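Local atomic coordinates of A-adding tRNA nucleotidyltransferase (Aquifex aeolicus, PDB entry 4WBY), a protein that adds the terminal adenosine to tRNAs ending in CC, using ATP and magnesium, and so completes their 3' CCA end. Residues N208-A213 with R230-I235. Residues are numbered along the deposited sequence; the frame is centred on the assembly and turned at random.
Sequences NEIKLA and RVLEEI
I210 reaches from helix 203-214 to L232 and I235 on the turn 230-235, and its CD1 is the one atom of residues 208-213 that comes within 4.5 Å of that turn. E209, just before it, faces helix 165-177 instead, where its OE2 forms a salt bridge with R172 and its side chain touches V165 and L168. In I210 the ethyl branch is fully extended (chi2 175°), which carries I210 CD1 away from the helix to lie 4.3 Å from both CG2 and CD1 of I235. I210 CD1 is also 4.5 Å from L232 CD2. These are loose van der Waals contacts between methyl groups, without any polar bond, and the nearest CA atoms, those of I210 and L232, remain 9.8 Å apart. Further along, A213 packs on F219 and Y226 of helix 219-228; Y226 also touches L232.

These helices probably belong to the neck of the seahorse-shaped enzyme, whose domains are head, neck, body and tail. The opposing turn follows a Schellman motif that ends helix 219-228, with R230 at positive phi as its C' residue. The chain then coils through V231-E234, where E234 N bonds to V231 O (3.0 Å) and I235 N to L232 O (3.0 Å). I235 also lies against L168 of the ATP-binding helix 165-177, and its carbonyl accepts a hydrogen bond from R203.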
ATOM      1  N   ASN A 208     -10.019   2.340   3.394  1.00 18.56           N
ATOM      2  CA  ASN A 208      -9.105   2.794   2.352  1.00 18.55           C
ATOM      3  C   ASN A 208      -7.670   2.834   2.850  1.00 17.17           C
ATOM      4  O   ASN A 208      -6.738   2.520   2.115  1.00 18.28           O
ATOM      5  CB  ASN A 208      -9.507   4.175   1.823  1.00 23.69           C
ATOM      6  CG  ASN A 208     -10.745   4.131   0.960  1.00 33.13           C
ATOM      7  OD1 ASN A 208     -11.125   3.076   0.447  1.00 35.89           O
ATOM      8  ND2 ASN A 208     -11.380   5.286   0.781  1.00 38.04           N
ATOM      9  N   GLU A 209      -7.488   3.208   4.111  1.00 15.65           N
ATOM     10  CA  GLU A 209      -6.141   3.297   4.657  1.00 16.14           C
ATOM     11  C   GLU A 209      -5.552   1.897   4.876  1.00 16.56           C
ATOM     12  O   GLU A 209      -4.360   1.678   4.638  1.00 16.79           O
ATOM     13  CB  GLU A 209      -6.147   4.126   5.948  1.00 17.18           C
ATOM     14  CG  GLU A 209      -4.840   4.133   6.720  1.00 18.16           C
ATOM     15  CD  GLU A 209      -3.629   4.562   5.904  1.00 16.61           C
ATOM     16  OE1 GLU A 209      -3.754   5.362   4.949  1.00 18.57           O
ATOM     17  OE2 GLU A 209      -2.530   4.091   6.232  1.00 17.44           O
ATOM     18  N   ILE A 210      -6.380   0.930   5.280  1.00 16.62           N
ATOM     19  CA  ILE A 210      -5.874  -0.437   5.423  1.00 15.73           C
ATOM     20  C   ILE A 210      -5.470  -0.987   4.051  1.00 14.97           C
ATOM     21  O   ILE A 210      -4.465  -1.698   3.924  1.00 16.53           O
ATOM     22  CB  ILE A 210      -6.901  -1.363   6.094  1.00 17.16           C
ATOM     23  CG1 ILE A 210      -7.188  -0.865   7.513  1.00 18.76           C
ATOM     24  CG2 ILE A 210      -6.384  -2.797   6.141  1.00 17.83           C
ATOM     25  CD1 ILE A 210      -8.282  -1.647   8.244  1.00 22.59           C
ATOM     26  N   LYS A 211      -6.237  -0.634   3.020  1.00 16.46           N
ATOM     27  CA  LYS A 211      -5.908  -1.050   1.659  1.00 17.16           C
ATOM     28  C   LYS A 211      -4.561  -0.472   1.231  1.00 16.33           C
ATOM     29  O   LYS A 211      -3.797  -1.133   0.540  1.00 18.70           O
ATOM     30  CB  LYS A 211      -7.022  -0.641   0.682  1.00 17.73           C
ATOM     31  CG  LYS A 211      -8.330  -1.415   0.917  1.00 21.05           C
ATOM     32  CD  LYS A 211      -9.527  -0.775   0.238  1.00 26.50           C
ATOM     33  CE  LYS A 211      -9.407  -0.835  -1.268  1.00 32.29           C
ATOM     34  NZ  LYS A 211     -10.626  -0.281  -1.919  1.00 37.11           N
ATOM     35  N   LEU A 212      -4.256   0.756   1.650  1.00 16.44           N
ATOM     36  CA  LEU A 212      -2.947   1.331   1.346  1.00 15.85           C
ATOM     37  C   LEU A 212      -1.837   0.599   2.100  1.00 15.57           C
ATOM     38  O   LEU A 212      -0.767   0.333   1.543  1.00 17.00           O
ATOM     39  CB  LEU A 212      -2.912   2.832   1.672  1.00 16.77           C
ATOM     40  CG  LEU A 212      -3.764   3.695   0.735  1.00 18.38           C
ATOM     41  CD1 LEU A 212      -3.705   5.163   1.136  1.00 19.92           C
ATOM     42  CD2 LEU A 212      -3.335   3.533  -0.716  1.00 21.07           C
ATOM     43  N   ALA A 213      -2.091   0.260   3.359  1.00 15.03           N
ATOM     44  CA  ALA A 213      -1.081  -0.431   4.154  1.00 14.96           C
ATOM     45  C   ALA A 213      -0.709  -1.786   3.556  1.00 14.13           C
ATOM     46  O   ALA A 213       0.473  -2.159   3.544  1.00 15.03           O
ATOM     47  CB  ALA A 213      -1.559  -0.599   5.589  1.00 16.37           C
ATOM     48  N   ARG A 230      -3.229  -1.637  19.269  1.00 17.01           N
ATOM     49  CA  ARG A 230      -4.561  -2.233  19.422  1.00 17.62           C
ATOM     50  C   ARG A 230      -5.596  -1.636  18.479  1.00 15.27           C
ATOM     51  O   ARG A 230      -6.757  -1.439  18.858  1.00 18.13           O
ATOM     52  CB  ARG A 230      -5.045  -2.086  20.867  1.00 22.40           C
ATOM     53  CG  ARG A 230      -4.068  -2.629  21.898  1.00 29.12           C
ATOM     54  CD  ARG A 230      -4.573  -2.381  23.309  1.00 36.02           C
ATOM     55  NE  ARG A 230      -3.585  -2.733  24.323  1.00 40.47           N
ATOM     56  CZ  ARG A 230      -3.497  -3.930  24.891  1.00 45.15           C
ATOM     57  NH1 ARG A 230      -4.334  -4.895  24.537  1.00 46.29           N
ATOM     58  NH2 ARG A 230      -2.570  -4.165  25.810  1.00 46.95           N
ATOM     59  N   VAL A 231      -5.204  -1.379  17.236  1.00 14.52           N
ATOM     60  CA  VAL A 231      -6.117  -0.679  16.350  1.00 14.77           C
ATOM     61  C   VAL A 231      -7.129  -1.596  15.646  1.00 16.09           C
ATOM     62  O   VAL A 231      -8.269  -1.187  15.456  1.00 17.17           O
ATOM     63  CB  VAL A 231      -5.360   0.150  15.293  1.00 18.71           C
ATOM     64  CG1 VAL A 231      -4.390   1.129  15.961  1.00 18.32           C
ATOM     65  CG2 VAL A 231      -4.625  -0.733  14.336  1.00 21.36           C
ATOM     66  N   LEU A 232      -6.746  -2.824  15.279  1.00 17.06           N
ATOM     67  CA  LEU A 232      -7.653  -3.674  14.496  1.00 18.25           C
ATOM     68  C   LEU A 232      -8.868  -4.103  15.316  1.00 18.53           C
ATOM     69  O   LEU A 232      -9.954  -4.312  14.773  1.00 22.06           O
ATOM     70  CB  LEU A 232      -6.934  -4.913  13.961  1.00 19.70           C
ATOM     71  CG  LEU A 232      -5.925  -4.649  12.845  1.00 21.09           C
ATOM     72  CD1 LEU A 232      -5.159  -5.922  12.508  1.00 21.44           C
ATOM     73  CD2 LEU A 232      -6.619  -4.079  11.607  1.00 23.16           C
ATOM     74  N   GLU A 233      -8.683  -4.196  16.631  1.00 20.25           N
ATOM     75  CA  GLU A 233      -9.769  -4.533  17.544  1.00 21.81           C
ATOM     76  C   GLU A 233     -10.881  -3.482  17.529  1.00 20.59           C
ATOM     77  O   GLU A 233     -12.024  -3.772  17.887  1.00 24.20           O
ATOM     78  CB  GLU A 233      -9.223  -4.704  18.968  1.00 20.85           C
ATOM     79  CG  GLU A 233      -8.260  -5.887  19.131  1.00 22.13           C
ATOM     80  CD  GLU A 233      -6.788  -5.540  18.890  1.00 22.00           C
ATOM     81  OE1 GLU A 233      -6.479  -4.583  18.133  1.00 20.86           O
ATOM     82  OE2 GLU A 233      -5.931  -6.240  19.474  1.00 24.84           O
ATOM     83  N   GLU A 234     -10.536  -2.266  17.103  1.00 19.81           N
ATOM     84  CA  GLU A 234     -11.487  -1.163  17.017  1.00 20.99           C
ATOM     85  C   GLU A 234     -12.232  -1.131  15.695  1.00 20.21           C
ATOM     86  O   GLU A 234     -13.195  -0.375  15.542  1.00 22.94           O
ATOM     87  CB  GLU A 234     -10.769   0.178  17.197  1.00 23.16           C
ATOM     88  CG  GLU A 234     -10.031   0.316  18.506  1.00 24.74           C
ATOM     89  CD  GLU A 234     -10.965   0.239  19.674  1.00 28.85           C
ATOM     90  OE1 GLU A 234     -11.804   1.160  19.814  1.00 27.89           O
ATOM     91  OE2 GLU A 234     -10.877  -0.750  20.437  1.00 29.91           O
ATOM     92  N   ILE A 235     -11.762  -1.919  14.733  1.00 20.31           N
ATOM     93  CA  ILE A 235     -12.245  -1.817  13.359  1.00 20.93           C
ATOM     94  C   ILE A 235     -12.934  -3.089  12.875  1.00 22.17           C
ATOM     95  O   ILE A 235     -14.018  -3.039  12.294  1.00 23.49           O
ATOM     96  CB  ILE A 235     -11.087  -1.476  12.404  1.00 21.67           C
ATOM     97  CG1 ILE A 235     -10.425  -0.165  12.832  1.00 22.19           C
ATOM     98  CG2 ILE A 235     -11.592  -1.363  10.964  1.00 24.88           C
ATOM     99  CD1 ILE A 235      -9.178   0.166  12.043  1.00 21.88           C
TER